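Local coordinates for protein Two-component response regulator (Geobacillus stearothermophilus, PDB 6SWI) that probably binds DNA through its C-terminal helix-turn-helix domain to regulate transcription of genes of the arabinan utilization system, at residues Q12-H17 with I49-L54; T91-A96 with N102-T107. One frame throughout, in Å; residues are numbered along the deposited sequence. Where two conformers were deposited one is given.

Contact 1. Residues Q12-H17 with I49-L54; sequences QYIQKH and ISFIHL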
# COMPACT_ATOMS: atom_id res chain seq x y z
N GLN A 12 1.49 6.63 11.51
CA GLN A 12 0.33 5.95 12.07
C GLN A 12 -0.94 6.26 11.28
O GLN A 12 -1.76 5.38 11.03
CB GLN A 12 0.13 6.38 13.52
CG GLN A 12 1.00 5.69 14.52
CD GLN A 12 0.79 6.23 15.92
OE1 GLN A 12 0.38 7.38 16.09
NE2 GLN A 12 1.07 5.41 16.92
N TYR A 13 -1.12 7.54 10.92
CA TYR A 13 -2.31 7.94 10.19
C TYR A 13 -2.35 7.30 8.81
O TYR A 13 -3.39 6.79 8.39
CB TYR A 13 -2.38 9.47 10.09
CG TYR A 13 -3.75 9.94 9.66
CD1 TYR A 13 -4.75 10.18 10.60
CD2 TYR A 13 -4.06 10.10 8.32
CE1 TYR A 13 -6.00 10.58 10.21
CE2 TYR A 13 -5.32 10.50 7.92
CZ TYR A 13 -6.29 10.73 8.88
OH TYR A 13 -7.55 11.12 8.52
N ILE A 14 -1.21 7.30 8.11
CA ILE A 14 -1.13 6.66 6.80
C ILE A 14 -1.41 5.17 6.91
O ILE A 14 -2.10 4.58 6.07
CB ILE A 14 0.25 6.95 6.17
CG1 ILE A 14 0.45 8.45 5.94
CG2 ILE A 14 0.41 6.19 4.86
CD1 ILE A 14 1.91 8.82 5.84
N GLN A 15 -0.87 4.53 7.96
CA GLN A 15 -1.06 3.06 8.15
C GLN A 15 -2.54 2.73 8.33
O GLN A 15 -2.97 1.64 7.92
CB GLN A 15 -0.21 2.55 9.33
CG GLN A 15 1.28 2.52 9.02
CD GLN A 15 2.17 2.30 10.22
OE1 GLN A 15 1.79 2.54 11.37
NE2 GLN A 15 3.38 1.86 9.96
N LYS A 16 -3.30 3.65 8.92
CA LYS A 16 -4.72 3.42 9.12
C LYS A 16 -5.57 3.82 7.92
O LYS A 16 -6.63 3.22 7.71
CB LYS A 16 -5.22 4.20 10.35
CG LYS A 16 -5.10 3.44 11.67
CD LYS A 16 -5.96 4.07 12.76
CE LYS A 16 -5.44 5.44 13.15
NZ LYS A 16 -6.16 6.00 14.33
N HIS A 17 -5.13 4.80 7.13
CA HIS A 17 -6.01 5.45 6.16
C HIS A 17 -5.53 5.33 4.72
O HIS A 17 -6.08 6.02 3.85
CB HIS A 17 -6.26 6.90 6.55
CG HIS A 17 -7.11 7.02 7.76
ND1 HIS A 17 -6.64 7.50 8.97
CD2 HIS A 17 -8.39 6.65 7.98
CE1 HIS A 17 -7.61 7.45 9.86
NE2 HIS A 17 -8.68 6.93 9.28
N ILE A 49 12.34 8.40 2.87
CA ILE A 49 11.45 8.21 1.74
C ILE A 49 10.39 9.31 1.80
O ILE A 49 10.01 9.75 2.89
CB ILE A 49 10.86 6.78 1.86
CG1 ILE A 49 10.02 6.39 0.66
CG2 ILE A 49 10.08 6.61 3.16
CD1 ILE A 49 9.63 4.91 0.66
N SER A 50 9.93 9.75 0.64
CA SER A 50 8.91 10.78 0.57
C SER A 50 7.56 10.23 1.03
O SER A 50 7.32 9.02 1.04
CB SER A 50 8.76 11.27 -0.86
OG SER A 50 8.17 10.27 -1.63
N PHE A 51 6.66 11.15 1.38
CA PHE A 51 5.29 10.77 1.73
C PHE A 51 4.66 9.89 0.66
O PHE A 51 4.10 8.84 0.96
CB PHE A 51 4.46 12.03 1.96
CG PHE A 51 3.02 11.76 2.31
CD1 PHE A 51 2.08 11.53 1.33
CD2 PHE A 51 2.61 11.76 3.63
CE1 PHE A 51 0.75 11.28 1.66
CE2 PHE A 51 1.30 11.53 3.97
CZ PHE A 51 0.37 11.28 2.98
N ILE A 52 4.74 10.31 -0.61
CA ILE A 52 4.06 9.56 -1.67
C ILE A 52 4.65 8.17 -1.81
O ILE A 52 3.93 7.19 -2.04
CB ILE A 52 4.08 10.35 -2.99
CG1 ILE A 52 3.27 9.61 -4.06
CG2 ILE A 52 5.50 10.60 -3.48
CD1 ILE A 52 1.83 9.43 -3.66
N HIS A 53 5.98 8.05 -1.68
CA HIS A 53 6.58 6.73 -1.82
C HIS A 53 6.21 5.85 -0.63
O HIS A 53 5.95 4.65 -0.80
CB HIS A 53 8.09 6.84 -1.99
CG HIS A 53 8.52 7.46 -3.28
ND1 HIS A 53 7.77 7.41 -4.44
CD2 HIS A 53 9.64 8.16 -3.59
CE1 HIS A 53 8.41 8.05 -5.40
NE2 HIS A 53 9.54 8.52 -4.91
N LEU A 54 6.19 6.41 0.58
CA LEU A 54 5.77 5.65 1.75
C LEU A 54 4.33 5.18 1.60
O LEU A 54 4.01 4.01 1.83
CB LEU A 54 5.91 6.54 2.99
CG LEU A 54 5.31 6.01 4.29
CD1 LEU A 54 6.02 4.74 4.71
CD2 LEU A 54 5.39 7.07 5.38
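Ile14 meets Phe51 and Leu54 through one branch of its side chain, a compact example of how a beta-branched residue can join two helices. CB sits on the side of helix 5-17 that looks toward residues 49-54. From there CG1 runs anti to the carbonyl carbon (chi1 -63°) and comes up to the Phe51 ring, 3.8 Å from its CE2. The chain is then extended (chi2 158°), which brings CD1 up against the ring, with Leu54 on another side of it. This methyl lies 3.3 Å from Phe51 CE2, a close approach for two carbons, and 3.9 Å from Leu54 CD2. The methyl approaches the ring obliquely. Phe51 leaves the first turn of its helix, and the CE2 corner of the ring, with CD2 and CZ beside it, does the touching. Three residues further on, Leu54 adds its CD2 methyl. Without the ring, as with an alanine at Phe51, Ile14 CD1 is likely to be left with Leu54 alone across this contact, and a gap would open where CE2 had stood. Just before the helix, Ser50 is the N-cap: its OG accepts from His53 N at 3.1 Å. All three touching residues are buried. Further along helix 51-69, Leu55 and Ile58 also pack on Ile14, while Phe51 reaches Leu25 and Val28 of helix 25-32 and Ile43 of helix 36-47, and Leu54 rests on Leu47, so four helices share one apolar core, consistent with the helix-turn-helix domain to which residues 49-54 belong.

Contact 2. Residues T91-A96 with N102-T107; sequences TAFKKA and NQYRRT
Phe93 points the CZ end of its ring at one face of Tyr104, a clear instance of the T-shaped (edge-to-face) aromatic pair. The ring centroids are 5.5 Å apart and the planes stand at 88°, very nearly perpendicular. CZ does not aim at the middle of the tyrosine ring; it lies above the rim near the CB end, 3.8 Å from Tyr104 CG. Beside it, Phe93 CE1 comes within 3.8 Å of Tyr104 CB, so the phenyl edge straddles the junction of methylene and ring, well away from the phenolic OH. Both aromatic groups leave their helices with CG anti to the backbone N, chi1 being -171° for Phe93 and -169° for Tyr104, and these torsions send them across the space between helix 86-97 and helix 101-108. The two helices follow one another in the chain, joined by a short connection, and helix 51-69 packs against the pair: Phe93 also touches Met60 and Leu67, and Tyr104 touches Ala64. Val99, from the connection itself, meets Tyr104 as well. Next along the last helix, Arg105 turns to other partners and bonds through NE to the carbonyl of Leu67 and through NH2 to that of Leu72, tying helix 101-108 to the last turns of helix 51-69 and to the connection that follows it. No hydrogen bond crosses between the two segments. What joins them is apolar contact together with the weak electrostatic attraction expected when the slightly positive C-H edge of one ring meets the electron-rich face of another, an interaction that depends on direction without needing any polar partner.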
# COMPACT_ATOMS: atom_id res chain seq x y z
N THR A 91 -0.58 0.30 -13.10
CA THR A 91 0.72 0.91 -13.35
C THR A 91 1.53 1.01 -12.06
O THR A 91 2.73 0.69 -12.04
CB THR A 91 0.52 2.28 -13.97
OG1 THR A 91 -0.13 2.11 -15.23
CG2 THR A 91 1.84 3.01 -14.16
N ALA A 92 0.90 1.45 -10.98
CA ALA A 92 1.62 1.62 -9.72
C ALA A 92 2.12 0.28 -9.20
O ALA A 92 3.25 0.17 -8.71
CB ALA A 92 0.72 2.29 -8.70
N PHE A 93 1.30 -0.77 -9.33
CA PHE A 93 1.69 -2.08 -8.84
C PHE A 93 2.86 -2.63 -9.64
O PHE A 93 3.81 -3.18 -9.07
CB PHE A 93 0.48 -3.01 -8.87
CG PHE A 93 0.70 -4.33 -8.19
CD1 PHE A 93 1.30 -5.38 -8.87
CD2 PHE A 93 0.31 -4.52 -6.87
CE1 PHE A 93 1.48 -6.59 -8.25
CE2 PHE A 93 0.49 -5.74 -6.25
CZ PHE A 93 1.09 -6.78 -6.95
N LYS A 94 2.81 -2.51 -10.97
CA LYS A 94 3.91 -3.00 -11.79
C LYS A 94 5.23 -2.33 -11.41
O LYS A 94 6.26 -3.00 -11.30
CB LYS A 94 3.60 -2.76 -13.26
CG LYS A 94 2.53 -3.71 -13.79
CD LYS A 94 2.04 -3.27 -15.15
CE LYS A 94 0.92 -4.16 -15.65
NZ LYS A 94 0.54 -3.79 -17.04
N LYS A 95 5.21 -1.02 -11.21
CA LYS A 95 6.44 -0.30 -10.88
C LYS A 95 6.96 -0.70 -9.51
O LYS A 95 8.18 -0.85 -9.32
CB LYS A 95 6.18 1.19 -10.86
CG LYS A 95 5.91 1.80 -12.19
CD LYS A 95 5.91 3.30 -12.04
CE LYS A 95 5.21 3.96 -13.19
NZ LYS A 95 4.62 5.26 -12.76
N ALA A 96 6.06 -0.86 -8.54
CA ALA A 96 6.47 -1.14 -7.17
C ALA A 96 6.85 -2.59 -6.95
O ALA A 96 7.71 -2.87 -6.11
CB ALA A 96 5.33 -0.78 -6.22
N ASN A 102 -1.99 -9.64 -12.01
CA ASN A 102 -2.38 -11.01 -12.36
C ASN A 102 -1.19 -11.96 -12.33
O ASN A 102 -1.32 -13.10 -11.88
CB ASN A 102 -3.07 -11.04 -13.72
CG ASN A 102 -4.55 -10.79 -13.61
OD1 ASN A 102 -5.27 -11.55 -12.95
ND2 ASN A 102 -5.02 -9.72 -14.24
N GLN A 103 -0.03 -11.53 -12.83
CA GLN A 103 1.13 -12.40 -12.78
C GLN A 103 1.64 -12.58 -11.36
O GLN A 103 2.18 -13.65 -11.03
CB GLN A 103 2.22 -11.91 -13.72
CG GLN A 103 1.97 -12.27 -15.19
CD GLN A 103 1.94 -13.77 -15.41
OE1 GLN A 103 1.23 -14.27 -16.28
NE2 GLN A 103 2.73 -14.50 -14.63
N TYR A 104 1.48 -11.57 -10.50
CA TYR A 104 1.80 -11.74 -9.08
C TYR A 104 1.01 -12.91 -8.50
O TYR A 104 1.57 -13.79 -7.83
CB TYR A 104 1.50 -10.43 -8.34
CG TYR A 104 2.04 -10.41 -6.92
CD1 TYR A 104 3.34 -10.00 -6.66
CD2 TYR A 104 1.23 -10.77 -5.86
CE1 TYR A 104 3.83 -9.98 -5.37
CE2 TYR A 104 1.73 -10.77 -4.55
CZ TYR A 104 3.03 -10.37 -4.32
OH TYR A 104 3.54 -10.37 -3.04
N ARG A 105 -0.28 -12.96 -8.79
CA ARG A 105 -1.11 -14.08 -8.35
C ARG A 105 -0.67 -15.40 -8.98
O ARG A 105 -0.52 -16.40 -8.28
CB ARG A 105 -2.55 -13.83 -8.75
CG ARG A 105 -3.35 -13.23 -7.66
CD ARG A 105 -4.79 -13.09 -8.04
NE ARG A 105 -5.53 -12.75 -6.85
CZ ARG A 105 -6.67 -12.08 -6.84
NH1 ARG A 105 -7.21 -11.64 -7.97
NH2 ARG A 105 -7.25 -11.83 -5.68
N ARG A 106 -0.50 -15.43 -10.30
CA ARG A 106 -0.19 -16.69 -10.96
C ARG A 106 1.09 -17.30 -10.40
O ARG A 106 1.19 -18.53 -10.24
CB ARG A 106 -0.10 -16.50 -12.47
CG ARG A 106 -1.45 -16.23 -13.11
CD ARG A 106 -1.36 -16.22 -14.63
NE ARG A 106 -1.17 -17.56 -15.18
CZ ARG A 106 -2.15 -18.39 -15.48
NH1 ARG A 106 -3.41 -18.04 -15.27
NH2 ARG A 106 -1.88 -19.59 -15.98
N THR A 107 2.07 -16.47 -10.06
CA THR A 107 3.32 -17.02 -9.56
C THR A 107 3.26 -17.39 -8.08
O THR A 107 3.93 -18.35 -7.67
CB THR A 107 4.48 -16.07 -9.83
OG1 THR A 107 4.20 -14.78 -9.27
CG2 THR A 107 4.70 -15.94 -11.33

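Contact 1 and contact 2 are two separate pieces of apolar packing in one all-helical chain, their centres 21 Å apart and their nearest atoms about 8 Å from each other. Contact 1 is complete in sequence before contact 2 begins. Helix 51-69 connects them: its first turn supplies Phe51 and Leu54 to contact 1, whereas its later turns pack on the aromatic pair of contact 2. The arrangement is consistent with an AraC-type regulator, in which two helix-turn-helix units are joined by a long helix. No bound ligand or DNA takes part in either contact in this structure; both hold helices together.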